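Local coordinates for piwi domain-containing protein (Vanderwaltozyma polyspora, PDB 5THE), which probably binds a guide RNA as a budding-yeast Argonaute, this chain being its C-terminal lobe with the Piwi domain, at residues 32-37 / 475-480; 255-260 / 293-298; 262-267 / 325-330. All coordinates share one frame; numbering follows the deposited sequence.

Contact 1. Residues 32-37 / 475-480. With nucleotides of chain B.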
loop_
_atom_site.group_PDB
_atom_site.type_symbol
_atom_site.label_atom_id
_atom_site.label_comp_id
_atom_site.label_asym_id
_atom_site.label_seq_id
_atom_site.Cartn_x
_atom_site.Cartn_y
_atom_site.Cartn_z
ATOM N N LEU A 32 8.255 -16.907 -12.327
ATOM C CA LEU A 32 8.446 -15.694 -13.106
ATOM C C LEU A 32 9.686 -14.931 -12.643
ATOM O O LEU A 32 10.050 -14.941 -11.465
ATOM C CB LEU A 32 7.216 -14.788 -13.002
ATOM C CG LEU A 32 5.902 -15.373 -13.529
ATOM C CD1 LEU A 32 4.791 -14.332 -13.524
ATOM C CD2 LEU A 32 6.084 -15.942 -14.936
ATOM N N ASP A 33 10.337 -14.263 -13.590
ATOM C CA ASP A 33 11.481 -13.440 -13.247
ATOM C C ASP A 33 11.036 -12.187 -12.493
ATOM O O ASP A 33 9.913 -11.710 -12.644
ATOM C CB ASP A 33 12.259 -13.060 -14.508
ATOM C CG ASP A 33 12.862 -14.265 -15.205
ATOM O OD1 ASP A 33 13.261 -15.233 -14.512
ATOM O OD2 ASP A 33 12.925 -14.257 -16.450
ATOM N N ALA A 34 11.928 -11.676 -11.650
ATOM C CA ALA A 34 11.682 -10.406 -10.998
ATOM C C ALA A 34 11.822 -9.282 -12.015
ATOM O O ALA A 34 12.550 -9.420 -12.996
ATOM C CB ALA A 34 12.670 -10.184 -9.855
ATOM N N PRO A 35 11.135 -8.164 -11.815
ATOM C CA PRO A 35 11.449 -6.974 -12.608
ATOM C C PRO A 35 12.771 -6.389 -12.149
ATOM O O PRO A 35 13.311 -6.722 -11.088
ATOM C CB PRO A 35 10.294 -6.015 -12.316
ATOM C CG PRO A 35 9.863 -6.397 -10.903
ATOM C CD PRO A 35 10.068 -7.912 -10.828
ATOM N N VAL A 36 13.283 -5.473 -12.954
ATOM C CA VAL A 36 14.437 -4.684 -12.552
ATOM C C VAL A 36 13.973 -3.648 -11.539
ATOM O O VAL A 36 13.103 -2.824 -11.837
ATOM C CB VAL A 36 15.090 -4.014 -13.768
ATOM C CG1 VAL A 36 16.249 -3.167 -13.332
ATOM C CG2 VAL A 36 15.519 -5.070 -14.777
ATOM N N VAL A 37 14.540 -3.687 -10.336
ATOM C CA VAL A 37 14.234 -2.659 -9.348
ATOM C C VAL A 37 15.117 -1.450 -9.620
ATOM O O VAL A 37 16.328 -1.582 -9.801
ATOM C CB VAL A 37 14.431 -3.186 -7.917
ATOM C CG1 VAL A 37 14.206 -2.053 -6.911
ATOM C CG2 VAL A 37 13.470 -4.346 -7.629
ATOM N N LEU A 475 3.979 -5.766 -9.776
ATOM C CA LEU A 475 3.453 -4.776 -8.853
ATOM C C LEU A 475 3.762 -5.110 -7.400
ATOM O O LEU A 475 3.590 -4.246 -6.537
ATOM C CB LEU A 475 1.952 -4.623 -9.059
ATOM C CG LEU A 475 1.551 -3.792 -10.274
ATOM C CD1 LEU A 475 0.060 -3.869 -10.484
ATOM C CD2 LEU A 475 1.986 -2.370 -10.058
ATOM N N CYS A 476 4.218 -6.329 -7.121
ATOM C CA CYS A 476 4.663 -6.700 -5.783
ATOM C C CYS A 476 6.016 -6.103 -5.429
ATOM O O CYS A 476 6.365 -6.062 -4.247
ATOM C CB CYS A 476 4.709 -8.222 -5.667
ATOM S SG CYS A 476 3.043 -8.959 -5.713
ATOM N N TYR A 477 6.756 -5.603 -6.409
ATOM C CA TYR A 477 8.089 -5.070 -6.189
ATOM C C TYR A 477 8.113 -3.557 -6.000
ATOM O O TYR A 477 9.196 -2.992 -5.866
ATOM C CB TYR A 477 9.005 -5.457 -7.362
ATOM C CG TYR A 477 9.409 -6.913 -7.370
ATOM C CD1 TYR A 477 8.473 -7.921 -7.642
ATOM C CD2 TYR A 477 10.721 -7.287 -7.101
ATOM C CE1 TYR A 477 8.839 -9.251 -7.654
ATOM C CE2 TYR A 477 11.101 -8.620 -7.111
ATOM C CZ TYR A 477 10.153 -9.590 -7.391
ATOM O OH TYR A 477 10.530 -10.899 -7.392
ATOM N N ILE A 478 6.964 -2.879 -5.978
ATOM C CA ILE A 478 7.002 -1.438 -5.770
ATOM C C ILE A 478 6.140 -1.036 -4.582
ATOM O O ILE A 478 5.441 -0.020 -4.621
ATOM C CB ILE A 478 6.583 -0.666 -7.034
ATOM C CG1 ILE A 478 5.283 -1.206 -7.605
ATOM C CG2 ILE A 478 7.682 -0.720 -8.080
ATOM C CD1 ILE A 478 4.898 -0.528 -8.869
ATOM N N PHE A 479 6.172 -1.825 -3.520
ATOM C CA PHE A 479 5.593 -1.386 -2.256
ATOM C C PHE A 479 6.613 -0.467 -1.588
ATOM O O PHE A 479 7.654 -0.926 -1.106
ATOM C CB PHE A 479 5.243 -2.593 -1.400
ATOM C CG PHE A 479 4.546 -2.251 -0.125
ATOM C CD1 PHE A 479 3.281 -1.682 -0.138
ATOM C CD2 PHE A 479 5.141 -2.533 1.095
ATOM C CE1 PHE A 479 2.624 -1.401 1.041
ATOM C CE2 PHE A 479 4.497 -2.241 2.276
ATOM C CZ PHE A 479 3.235 -1.671 2.258
ATOM N N GLY A 480 6.335 0.830 -1.586
ATOM C CA GLY A 480 7.383 1.814 -1.377
ATOM C C GLY A 480 7.946 1.900 0.033
ATOM O O GLY A 480 8.933 2.618 0.226
ATOM P P A B 4 5.439 -3.864 6.195
ATOM O OP1 A B 4 4.444 -3.007 5.501
ATOM O OP2 A B 4 5.321 -4.191 7.621
ATOM O "O5'" A B 4 5.570 -5.224 5.380
ATOM C "C5'" A B 4 6.066 -5.205 4.055
ATOM C "C4'" A B 4 7.120 -6.254 3.834
ATOM O "O4'" A B 4 8.269 -5.997 4.672
ATOM C "C3'" A B 4 6.724 -7.678 4.169
ATOM O "O3'" A B 4 5.961 -8.251 3.128
ATOM C "C2'" A B 4 8.078 -8.343 4.387
ATOM O "O2'" A B 4 8.713 -8.602 3.139
ATOM C "C1'" A B 4 8.847 -7.210 5.080
ATOM N N9 A B 4 8.721 -7.274 6.541
ATOM C C8 A B 4 7.632 -6.906 7.289
ATOM N N7 A B 4 7.797 -7.067 8.579
ATOM C C5 A B 4 9.083 -7.567 8.675
ATOM C C6 A B 4 9.833 -7.927 9.786
ATOM N N6 A B 4 9.333 -7.830 11.023
ATOM N N1 A B 4 11.088 -8.381 9.565
ATOM C C2 A B 4 11.540 -8.453 8.294
ATOM N N3 A B 4 10.921 -8.132 7.153
ATOM C C4 A B 4 9.677 -7.701 7.429
#
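Pro35 turns its CD-CG edge onto one face of the Tyr477 ring. Tyr477 carries the contact between 32-37 and 475-480, and Pro35, Ala34 and Val37 share its surface. The proline makes a CH-pi contact: its CD stands 3.5 Å from the centroid of the Tyr477 ring and only 8° off the ring normal, which places it over the centre of the face. The CG of Pro35 follows toward the root of the ring, 3.6 Å from Tyr477 CG. Tyr477 brings the ring there with CG anti to its carbonyl carbon (chi1 -73°).

Two apolar contacts surround this one. The methyl of Ala34 reaches the phenol end obliquely, with CB 3.5 Å from Tyr477 CE2. Val37 comes from the edge, near the ring plane, where its CG2 is 4.1 Å from Tyr477 CD2; the two side chains cross at about a right angle. No hydrogen bond joins the two segments.

In the fold, the loop after strand 25-31 here meets the loop that follows helix 465-475, within the Piwi domain. Leu249 of strand 248-249 touches both Pro35 and Tyr477, while Asn474 of the helix touches Pro35.

Two residues after Tyr477, the same loop meets nucleic acid. Phe479 CE2 lies 3.3 Å from OP1 of nucleotide A4 of chain B, with the phosphate oxygen at the ring edge, near its plane. Phe479 CG is anti to the backbone N (chi1 -176°), carrying the ring to the nucleotide. The rings of Tyr493 and Tyr494 meet that of Phe479.

Contact 2. Residues 255-260 / 293-298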
loop_
_atom_site.group_PDB
_atom_site.type_symbol
_atom_site.label_atom_id
_atom_site.label_comp_id
_atom_site.label_asym_id
_atom_site.label_seq_id
_atom_site.Cartn_x
_atom_site.Cartn_y
_atom_site.Cartn_z
ATOM N N LYS A 255 6.842 -0.295 -19.122
ATOM C CA LYS A 255 6.141 -0.340 -20.406
ATOM C C LYS A 255 4.959 -1.295 -20.355
ATOM O O LYS A 255 3.934 -1.061 -21.009
ATOM C CB LYS A 255 7.106 -0.757 -21.523
ATOM C CG LYS A 255 8.147 0.293 -21.843
ATOM C CD LYS A 255 9.134 -0.193 -22.865
ATOM C CE LYS A 255 10.095 0.918 -23.255
ATOM N NZ LYS A 255 11.277 0.368 -23.974
ATOM N N LEU A 256 5.079 -2.362 -19.569
ATOM C CA LEU A 256 3.980 -3.298 -19.398
ATOM C C LEU A 256 2.705 -2.597 -18.961
ATOM O O LEU A 256 1.603 -3.036 -19.299
ATOM C CB LEU A 256 4.377 -4.352 -18.370
ATOM C CG LEU A 256 3.689 -5.701 -18.513
ATOM C CD1 LEU A 256 4.128 -6.395 -19.793
ATOM C CD2 LEU A 256 4.008 -6.539 -17.291
ATOM N N LEU A 257 2.828 -1.507 -18.209
ATOM C CA LEU A 257 1.668 -0.799 -17.692
ATOM C C LEU A 257 1.409 0.502 -18.440
ATOM O O LEU A 257 0.793 1.418 -17.887
ATOM C CB LEU A 257 1.841 -0.544 -16.194
ATOM C CG LEU A 257 1.610 -1.788 -15.318
ATOM C CD1 LEU A 257 2.063 -1.558 -13.893
ATOM C CD2 LEU A 257 0.134 -2.156 -15.357
ATOM N N ILE A 258 1.872 0.605 -19.684
ATOM C CA ILE A 258 1.637 1.781 -20.514
ATOM C C ILE A 258 0.835 1.359 -21.735
ATOM O O ILE A 258 1.181 0.386 -22.418
ATOM C CB ILE A 258 2.955 2.472 -20.908
ATOM C CG1 ILE A 258 3.601 3.075 -19.649
ATOM C CG2 ILE A 258 2.720 3.574 -21.961
ATOM C CD1 ILE A 258 4.919 3.750 -19.908
ATOM N N ASP A 259 -0.265 2.060 -21.975
ATOM C CA ASP A 259 -1.083 1.814 -23.155
ATOM C C ASP A 259 -0.292 2.269 -24.375
ATOM O O ASP A 259 -0.029 3.461 -24.532
ATOM C CB ASP A 259 -2.394 2.578 -23.025
ATOM C CG ASP A 259 -3.348 2.348 -24.190
ATOM O OD1 ASP A 259 -2.915 1.895 -25.273
ATOM O OD2 ASP A 259 -4.555 2.642 -24.007
ATOM N N LYS A 260 0.081 1.324 -25.240
ATOM C CA LYS A 260 0.921 1.660 -26.385
ATOM C C LYS A 260 0.221 2.595 -27.358
ATOM O O LYS A 260 0.880 3.434 -27.976
ATOM C CB LYS A 260 1.367 0.395 -27.118
ATOM C CG LYS A 260 2.172 -0.569 -26.260
ATOM C CD LYS A 260 3.182 0.171 -25.384
ATOM C CE LYS A 260 3.986 -0.783 -24.499
ATOM N NZ LYS A 260 3.125 -1.614 -23.605
ATOM N N ASP A 293 3.515 6.977 -14.906
ATOM C CA ASP A 293 4.140 5.757 -15.390
ATOM C C ASP A 293 5.209 5.221 -14.443
ATOM O O ASP A 293 5.896 4.262 -14.790
ATOM C CB ASP A 293 4.712 5.984 -16.801
ATOM C CG ASP A 293 5.836 7.018 -16.844
ATOM O OD1 ASP A 293 6.136 7.667 -15.822
ATOM O OD2 ASP A 293 6.417 7.189 -17.934
ATOM N N LYS A 294 5.354 5.799 -13.253
ATOM C CA LYS A 294 6.282 5.258 -12.263
ATOM C C LYS A 294 5.599 4.412 -11.192
ATOM O O LYS A 294 6.249 3.540 -10.608
ATOM C CB LYS A 294 7.067 6.396 -11.595
ATOM C CG LYS A 294 7.851 7.257 -12.572
ATOM C CD LYS A 294 8.714 6.375 -13.487
ATOM C CE LYS A 294 9.490 7.198 -14.517
ATOM N NZ LYS A 294 10.329 6.296 -15.373
ATOM N N PHE A 295 4.313 4.662 -10.908
ATOM C CA PHE A 295 3.506 3.835 -9.998
ATOM C C PHE A 295 4.070 3.826 -8.582
ATOM O O PHE A 295 3.932 2.862 -7.825
ATOM C CB PHE A 295 3.348 2.423 -10.549
ATOM C CG PHE A 295 2.793 2.417 -11.932
ATOM C CD1 PHE A 295 1.422 2.538 -12.137
ATOM C CD2 PHE A 295 3.647 2.370 -13.028
ATOM C CE1 PHE A 295 0.903 2.561 -13.419
ATOM C CE2 PHE A 295 3.146 2.412 -14.338
ATOM C CZ PHE A 295 1.782 2.504 -14.543
ATOM N N THR A 296 4.665 4.936 -8.225
ATOM C CA THR A 296 5.337 5.142 -6.959
ATOM C C THR A 296 4.428 5.776 -5.918
ATOM O O THR A 296 4.689 5.670 -4.709
ATOM C CB THR A 296 6.555 6.018 -7.264
ATOM O OG1 THR A 296 7.702 5.176 -7.498
ATOM C CG2 THR A 296 6.790 7.002 -6.203
ATOM N N GLN A 297 3.354 6.416 -6.367
ATOM C CA GLN A 297 2.454 7.184 -5.516
ATOM C C GLN A 297 1.027 6.718 -5.759
ATOM O O GLN A 297 0.565 6.700 -6.909
ATOM C CB GLN A 297 2.592 8.668 -5.815
ATOM C CG GLN A 297 3.871 9.275 -5.268
ATOM C CD GLN A 297 3.761 9.546 -3.774
ATOM O OE1 GLN A 297 2.651 9.707 -3.249
ATOM N NE2 GLN A 297 4.906 9.594 -3.082
ATOM N N PHE A 298 0.339 6.336 -4.684
ATOM C CA PHE A 298 -1.042 5.858 -4.743
ATOM C C PHE A 298 -1.904 6.602 -3.725
ATOM O O PHE A 298 -2.319 6.026 -2.713
ATOM C CB PHE A 298 -1.126 4.353 -4.479
ATOM C CG PHE A 298 -0.802 3.504 -5.671
ATOM C CD1 PHE A 298 0.520 3.289 -6.049
ATOM C CD2 PHE A 298 -1.816 2.900 -6.408
ATOM C CE1 PHE A 298 0.824 2.503 -7.141
ATOM C CE2 PHE A 298 -1.510 2.099 -7.514
ATOM C CZ PHE A 298 -0.195 1.911 -7.883
#
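Leu257 and Phe295 form the closely packed part of this contact. Leu257 CB sits 3.5 Å from Phe295 CZ, while CD1 of the same leucine extends over the ring, 4.1 Å from the centroid of Phe295 and 9° off its normal. The leucine thus meets the phenylalanine twice, by CB at the far end of the ring and by one methyl over the centre of a face. Phe295 CG is anti to the carbonyl carbon (chi1 -55°), which carries the ring toward 255-260. Both residues are buried; Ile471 of helix 465-475 touches Leu257, and Pro265 and Val268 of strand 264-274 touch Phe295. With an alanine at Phe295, the CD1 methyl of Leu257 would probably lose the aromatic face beneath it, and a gap is likely to open beside that strand.

The contact joins two parts of the Piwi domain, whose core has the RNase H fold: the short, weakly bonded strand 258-259, paired antiparallel with 264-274, and the loop between strands 282-289 and 300-305.

The other side is sparser. Ile258 CD1 approaches Asp293 CB at 3.8 Å, a single apolar touch between partly exposed residues. On the solvent side of 255-260, Lys260 folds its exposed side chain back on its own turn. Its NZ bonds to Lys255 O at 2.8 Å, coming from above the carbonyl plane, and to Ile258 O at 3.0 Å, in that carbonyl's plane. Lys255 O also accepts Ile258 N, so two donors reach one oxygen from opposite faces.

Contact 3. Residues 262-267 / 325-330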
loop_
_atom_site.group_PDB
_atom_site.type_symbol
_atom_site.label_atom_id
_atom_site.label_comp_id
_atom_site.label_asym_id
_atom_site.label_seq_id
_atom_site.Cartn_x
_atom_site.Cartn_y
_atom_site.Cartn_z
ATOM N N SER A 262 -2.037 5.073 -26.869
ATOM C CA SER A 262 -2.104 6.444 -26.382
ATOM C C SER A 262 -0.805 6.892 -25.743
ATOM O O SER A 262 -0.653 8.084 -25.470
ATOM C CB SER A 262 -3.244 6.589 -25.355
ATOM O OG SER A 262 -3.034 5.678 -24.281
ATOM N N ASN A 263 0.122 5.964 -25.494
ATOM C CA ASN A 263 1.346 6.244 -24.748
ATOM C C ASN A 263 1.022 6.842 -23.379
ATOM O O ASN A 263 1.706 7.734 -22.878
ATOM C CB ASN A 263 2.290 7.149 -25.537
ATOM C CG ASN A 263 3.698 7.103 -24.993
ATOM O OD1 ASN A 263 4.161 6.052 -24.544
ATOM N ND2 ASN A 263 4.371 8.245 -24.979
ATOM N N LEU A 264 -0.049 6.358 -22.775
ATOM C CA LEU A 264 -0.443 6.853 -21.482
ATOM C C LEU A 264 -0.407 5.708 -20.478
ATOM O O LEU A 264 -0.801 4.584 -20.812
ATOM C CB LEU A 264 -1.852 7.460 -21.525
ATOM C CG LEU A 264 -1.970 8.825 -22.208
ATOM C CD1 LEU A 264 -3.433 9.155 -22.422
ATOM C CD2 LEU A 264 -1.282 9.888 -21.359
ATOM N N PRO A 265 0.077 5.952 -19.263
ATOM C CA PRO A 265 0.142 4.871 -18.274
ATOM C C PRO A 265 -1.249 4.411 -17.875
ATOM O O PRO A 265 -2.195 5.198 -17.809
ATOM C CB PRO A 265 0.878 5.512 -17.095
ATOM C CG PRO A 265 0.580 6.961 -17.216
ATOM C CD PRO A 265 0.576 7.225 -18.713
ATOM N N ILE A 266 -1.373 3.103 -17.655
ATOM C CA ILE A 266 -2.624 2.557 -17.160
ATOM C C ILE A 266 -2.894 3.128 -15.779
ATOM O O ILE A 266 -1.977 3.316 -14.973
ATOM C CB ILE A 266 -2.554 1.022 -17.137
ATOM C CG1 ILE A 266 -2.375 0.488 -18.555
ATOM C CG2 ILE A 266 -3.799 0.404 -16.480
ATOM C CD1 ILE A 266 -1.959 -0.978 -18.593
ATOM N N LEU A 267 -4.154 3.452 -15.515
ATOM C CA LEU A 267 -4.568 3.840 -14.176
ATOM C C LEU A 267 -4.759 2.565 -13.365
ATOM O O LEU A 267 -5.649 1.760 -13.662
ATOM C CB LEU A 267 -5.850 4.663 -14.232
ATOM C CG LEU A 267 -6.511 4.894 -12.870
ATOM C CD1 LEU A 267 -5.585 5.710 -11.990
ATOM C CD2 LEU A 267 -7.855 5.578 -13.016
ATOM N N LYS A 325 -8.851 13.076 -11.502
ATOM C CA LYS A 325 -8.301 14.424 -11.383
ATOM C C LYS A 325 -6.798 14.391 -11.167
ATOM O O LYS A 325 -6.051 15.145 -11.798
ATOM C CB LYS A 325 -8.970 15.172 -10.226
ATOM C CG LYS A 325 -10.338 15.757 -10.530
ATOM C CD LYS A 325 -10.948 16.340 -9.242
ATOM C CE LYS A 325 -12.105 17.263 -9.538
ATOM N NZ LYS A 325 -12.662 17.893 -8.298
ATOM N N ILE A 326 -6.340 13.544 -10.251
ATOM C CA ILE A 326 -4.918 13.482 -9.954
ATOM C C ILE A 326 -4.158 12.929 -11.146
ATOM O O ILE A 326 -3.105 13.454 -11.531
ATOM C CB ILE A 326 -4.668 12.646 -8.685
ATOM C CG1 ILE A 326 -5.410 13.274 -7.500
ATOM C CG2 ILE A 326 -3.169 12.569 -8.411
ATOM C CD1 ILE A 326 -5.381 12.431 -6.225
ATOM N N TYR A 327 -4.682 11.861 -11.756
ATOM C CA TYR A 327 -4.040 11.327 -12.950
ATOM C C TYR A 327 -3.878 12.418 -13.998
ATOM O O TYR A 327 -2.811 12.565 -14.614
ATOM C CB TYR A 327 -4.859 10.172 -13.518
ATOM C CG TYR A 327 -4.265 9.561 -14.773
ATOM C CD1 TYR A 327 -4.401 10.186 -16.020
ATOM C CD2 TYR A 327 -3.574 8.361 -14.713
ATOM C CE1 TYR A 327 -3.865 9.621 -17.169
ATOM C CE2 TYR A 327 -3.022 7.791 -15.852
ATOM C CZ TYR A 327 -3.177 8.423 -17.073
ATOM O OH TYR A 327 -2.639 7.845 -18.192
ATOM N N GLN A 328 -4.948 13.185 -14.220
ATOM C CA GLN A 328 -4.938 14.188 -15.278
ATOM C C GLN A 328 -3.872 15.253 -15.035
ATOM O O GLN A 328 -3.211 15.704 -15.983
ATOM C CB GLN A 328 -6.319 14.823 -15.386
ATOM C CG GLN A 328 -6.374 15.971 -16.382
ATOM C CD GLN A 328 -7.772 16.484 -16.549
ATOM O OE1 GLN A 328 -8.469 16.738 -15.566
ATOM N NE2 GLN A 328 -8.221 16.571 -17.795
ATOM N N LYS A 329 -3.692 15.670 -13.774
ATOM C CA LYS A 329 -2.691 16.693 -13.466
ATOM C C LYS A 329 -1.283 16.228 -13.807
ATOM O O LYS A 329 -0.428 17.047 -14.157
ATOM C CB LYS A 329 -2.754 17.086 -11.989
ATOM C CG LYS A 329 -4.078 17.685 -11.542
ATOM C CD LYS A 329 -3.971 18.218 -10.110
ATOM C CE LYS A 329 -5.289 18.104 -9.342
ATOM N NZ LYS A 329 -6.373 18.961 -9.897
ATOM N N HIS A 330 -1.026 14.926 -13.741
ATOM C CA HIS A 330 0.303 14.391 -13.996
ATOM C C HIS A 330 0.496 13.896 -15.425
ATOM O O HIS A 330 1.580 13.401 -15.747
ATOM C CB HIS A 330 0.607 13.258 -13.000
ATOM C CG HIS A 330 0.860 13.751 -11.609
ATOM N ND1 HIS A 330 -0.154 13.986 -10.704
ATOM C CD2 HIS A 330 2.009 14.105 -10.987
ATOM C CE1 HIS A 330 0.364 14.436 -9.574
ATOM N NE2 HIS A 330 1.674 14.516 -9.719
#
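Tyr327 points its phenol from helix 320-329 at the backbone of Pro265 and donates a hydrogen bond to it. The distance from Tyr327 OH to Pro265 O is 2.7 Å, and the donor lies in the carbonyl plane on a lone pair, at a C=O...O angle of 138°. The acceptor in turn lies near the plane of the tyrosine ring, at its edge. Because Tyr327 CG is anti to the backbone N (chi1 180°), the ring is carried out from the helix toward the strand.

Around the hydroxyl the fit is close. The Pro265 ring crosses the tyrosine obliquely, with CD 3.3 Å from Tyr327 OH and CG 3.9 Å from Tyr327 CE2. Leu264, also oblique, brings its CB to 3.4 Å from Tyr327 OH. Nearer the helix, Leu267 CD1 approaches Tyr327 CD2 obliquely at 4.3 Å, a looser contact, and Pro336 touches the tyrosine from outside the two segments.

At the helix end, His330 turns back so that its ND1 donates to Ile326 O at 3.1 Å, nearly straight (171°), with the oxygen in the imidazole plane; Tyr291 stacks on this ring. Opposite Asp259 the strand takes two residues, Asn263 (in the left-handed backbone region) and Leu264, which fits a G1 beta bulge. Through its buried tyrosine, helix 320-329 packs on the start of strand 264-274, a helix-on-sheet layer consistent with the RNase H-like fold of the Piwi domain.

In the fold
Contact 1 closes the longest loop, and contacts 2 and 3 are nested within it; the segments of these two alternate along the chain. Contacts 2 and 3 are neighbours, with centres about 9 Å apart: strands 258-259 and 264-274 pair antiparallel, and Phe295 CE1 packs 3.4 Å from Ile266 O. The centres of contacts 1 and 2 are about 13 Å apart, and the two touch through Leu475 and Ile478. Those of contacts 1 and 3 are about 21 Å apart, without touching. The series runs from a loop beside the bound nucleic acid to helix 320-329, with contact 1 bringing residues 32-37, early in the chain, against a loop of the Piwi domain.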